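Long-range contact in halohydrin dehalogenase (Rhizobium radiobacter, PDB 4IY1), which probably catalyses the reversible conversion of vicinal halohydrins to epoxides with release of halide, and also opens epoxides with cyanide: residues B[3-8]-B[27-32]. The protein carries 37 engineered substitutions. Residues are numbered along the deposited sequence; the frame is centred on the assembly and turned at random.
Sequences TAIVTN and TVACHD
Strands 3-6 and 27-30 run parallel, their axes 4.6 Å apart at closest approach and turned by 27°, and four backbone hydrogen bonds join segments 3-8 and 27-32: A4 N to T27 O, A29 N to A4 O, V6 N to A29 O and H31 N to V6 O. The last two run nearly along the acceptor C=O axis, whereas A4 N sits above the carbonyl plane of T27. On one face of the sheet I5 and A29 pack against helix 59-70, I5 touching L62 and I63, A29 touching V66 and L70. On the other, the V6 and V28 side chains cross obliquely, V6 CG2 meeting V28 CG1 at 4.1 Å, and both valines reach L21. Helix 14-23, which carries L21, connects the two strands as the first beta-alpha-beta crossover of the Rossmann-type fold of short-chain dehydrogenases/reductases. Past strand 3-6 the pairing passes to a side chain: N8 N donates to H31 ND1 at 2.9 Å, almost straight (173°) and in the ring plane, so ND1 carries no proton here. The bond helps set the ring's rotation, with H31 ND1 3.5 Å from T7 CB. N8 lies alongside, its amide plane 67° from the ring and OD1 3.4 Å from H31 CE1; its ND2 bonds N79 O, while a water links OD1 to D32 OD2, weakly on the aspartate side, and D32 OD1 accepts from S34 N.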
ATOM      1  N   THR B   3      -8.350 -31.391  -8.553  1.00 34.30           N
ATOM      2  CA  THR B   3      -7.345 -31.928  -7.631  1.00 35.20           C
ATOM      3  C   THR B   3      -6.572 -30.771  -6.997  1.00 30.47           C
ATOM      4  O   THR B   3      -6.160 -29.842  -7.699  1.00 31.89           O
ATOM      5  CB  THR B   3      -6.315 -32.800  -8.387  1.00 41.97           C
ATOM      6  OG1 THR B   3      -6.978 -33.880  -9.065  1.00 42.98           O
ATOM      7  CG2 THR B   3      -5.285 -33.382  -7.424  1.00 38.86           C
ATOM      8  N   ALA B   4      -6.339 -30.845  -5.692  1.00 28.02           N
ATOM      9  CA  ALA B   4      -5.666 -29.755  -4.987  1.00 30.53           C
ATOM     10  C   ALA B   4      -4.571 -30.362  -4.136  1.00 31.17           C
ATOM     11  O   ALA B   4      -4.615 -31.556  -3.849  1.00 37.23           O
ATOM     12  CB  ALA B   4      -6.656 -28.992  -4.101  1.00 28.21           C
ATOM     13  N   ILE B   5      -3.531 -29.568  -3.858  1.00 34.12           N
ATOM     14  CA  ILE B   5      -2.480 -29.906  -2.890  1.00 29.07           C
ATOM     15  C   ILE B   5      -2.384 -28.818  -1.859  1.00 30.63           C
ATOM     16  O   ILE B   5      -2.240 -27.639  -2.201  1.00 32.16           O
ATOM     17  CB  ILE B   5      -1.087 -29.924  -3.533  1.00 29.80           C
ATOM     18  CG1 ILE B   5      -1.074 -30.798  -4.766  1.00 36.59           C
ATOM     19  CG2 ILE B   5      -0.023 -30.350  -2.530  1.00 33.91           C
ATOM     20  CD1 ILE B   5       0.147 -30.550  -5.618  1.00 41.35           C
ATOM     21  N   VAL B   6      -2.324 -29.228  -0.603  1.00 27.10           N
ATOM     22  CA  VAL B   6      -2.071 -28.316   0.503  1.00 31.54           C
ATOM     23  C   VAL B   6      -0.830 -28.857   1.200  1.00 29.16           C
ATOM     24  O   VAL B   6      -0.699 -30.066   1.386  1.00 33.89           O
ATOM     25  CB  VAL B   6      -3.267 -28.313   1.502  1.00 25.52           C
ATOM     26  CG1 VAL B   6      -3.008 -27.387   2.681  1.00 31.24           C
ATOM     27  CG2 VAL B   6      -4.566 -27.958   0.808  1.00 21.08           C
ATOM     28  N   THR B   7       0.146 -27.990   1.417  1.00 26.78           N
ATOM     29  CA  THR B   7       1.387 -28.372   2.042  1.00 23.82           C
ATOM     30  C   THR B   7       1.285 -28.140   3.537  1.00 27.74           C
ATOM     31  O   THR B   7       0.436 -27.353   4.003  1.00 27.15           O
ATOM     32  CB  THR B   7       2.586 -27.547   1.477  1.00 30.22           C
ATOM     33  OG1 THR B   7       2.364 -26.134   1.698  1.00 27.89           O
ATOM     34  CG2 THR B   7       2.750 -27.813  -0.035  1.00 23.52           C
ATOM     35  N   ASN B   8       2.210 -28.743   4.278  1.00 25.04           N
ATOM     36  CA  ASN B   8       2.297 -28.553   5.713  1.00 28.57           C
ATOM     37  C   ASN B   8       0.934 -28.679   6.398  1.00 27.09           C
ATOM     38  O   ASN B   8       0.551 -27.860   7.226  1.00 32.20           O
ATOM     39  CB  ASN B   8       2.975 -27.211   6.031  1.00 29.99           C
ATOM     40  CG  ASN B   8       4.439 -27.181   5.595  1.00 33.43           C
ATOM     41  OD1 ASN B   8       5.173 -28.162   5.753  1.00 35.64           O
ATOM     42  ND2 ASN B   8       4.857 -26.073   5.008  1.00 32.83           N
ATOM     43  N   THR B  27     -10.677 -33.364  -4.882  1.00 37.00           N
ATOM     44  CA  THR B  27      -9.760 -34.360  -4.348  1.00 37.60           C
ATOM     45  C   THR B  27      -8.479 -33.693  -3.848  1.00 35.65           C
ATOM     46  O   THR B  27      -7.693 -33.182  -4.650  1.00 35.47           O
ATOM     47  CB  THR B  27      -9.383 -35.381  -5.425  1.00 35.37           C
ATOM     48  OG1 THR B  27     -10.577 -35.901  -6.005  1.00 49.01           O
ATOM     49  CG2 THR B  27      -8.596 -36.505  -4.822  1.00 33.10           C
ATOM     50  N   VAL B  28      -8.235 -33.794  -2.545  1.00 33.81           N
ATOM     51  CA  VAL B  28      -7.185 -33.057  -1.876  1.00 33.01           C
ATOM     52  C   VAL B  28      -6.011 -33.931  -1.476  1.00 41.77           C
ATOM     53  O   VAL B  28      -6.098 -34.700  -0.513  1.00 41.62           O
ATOM     54  CB  VAL B  28      -7.721 -32.346  -0.618  1.00 31.89           C
ATOM     55  CG1 VAL B  28      -6.664 -31.402  -0.043  1.00 33.22           C
ATOM     56  CG2 VAL B  28      -8.986 -31.578  -0.967  1.00 28.56           C
ATOM     57  N   ALA B  29      -4.872 -33.712  -2.132  1.00 38.57           N
ATOM     58  CA  ALA B  29      -3.610 -34.293  -1.689  1.00 35.51           C
ATOM     59  C   ALA B  29      -2.938 -33.398  -0.668  1.00 37.91           C
ATOM     60  O   ALA B  29      -2.966 -32.164  -0.793  1.00 37.69           O
ATOM     61  CB  ALA B  29      -2.700 -34.530  -2.873  1.00 35.20           C
ATOM     62  N   CYS B  30      -2.372 -34.017   0.360  1.00 34.54           N
ATOM     63  CA  CYS B  30      -1.814 -33.291   1.496  1.00 36.84           C
ATOM     64  C   CYS B  30      -0.359 -33.637   1.672  1.00 41.50           C
ATOM     65  O   CYS B  30       0.030 -34.814   1.621  1.00 42.31           O
ATOM     66  CB  CYS B  30      -2.539 -33.657   2.784  1.00 39.62           C
ATOM     67  SG  CYS B  30      -4.299 -33.312   2.759  1.00 40.15           S
ATOM     68  N   HIS B  31       0.414 -32.632   2.051  1.00 34.12           N
ATOM     69  CA  HIS B  31       1.813 -32.826   2.319  1.00 29.89           C
ATOM     70  C   HIS B  31       2.104 -32.427   3.732  1.00 33.14           C
ATOM     71  O   HIS B  31       1.433 -31.552   4.303  1.00 34.14           O
ATOM     72  CB  HIS B  31       2.650 -32.035   1.309  1.00 34.68           C
ATOM     73  CG  HIS B  31       3.957 -31.509   1.862  1.00 32.32           C
ATOM     74  ND1 HIS B  31       4.015 -30.508   2.759  1.00 32.06           N
ATOM     75  CD2 HIS B  31       5.270 -31.884   1.610  1.00 41.33           C
ATOM     76  CE1 HIS B  31       5.295 -30.299   3.116  1.00 30.02           C
ATOM     77  NE2 HIS B  31       6.064 -31.128   2.402  1.00 38.45           N
ATOM     78  N   ASP B  32       3.026 -33.146   4.360  1.00 27.23           N
ATOM     79  CA  ASP B  32       3.532 -32.756   5.662  1.00 32.49           C
ATOM     80  C   ASP B  32       4.884 -33.397   5.897  1.00 36.80           C
ATOM     81  O   ASP B  32       5.198 -34.463   5.326  1.00 38.41           O
ATOM     82  CB  ASP B  32       2.566 -33.172   6.774  1.00 37.23           C
ATOM     83  CG  ASP B  32       2.855 -32.471   8.070  1.00 32.00           C
ATOM     84  OD1 ASP B  32       3.538 -33.050   8.932  1.00 41.00           O
ATOM     85  OD2 ASP B  32       2.479 -31.299   8.214  1.00 38.08           O
TER
HETATM   86  O   HOH W   1       4.915 -29.994   7.819  1.00 35.42           O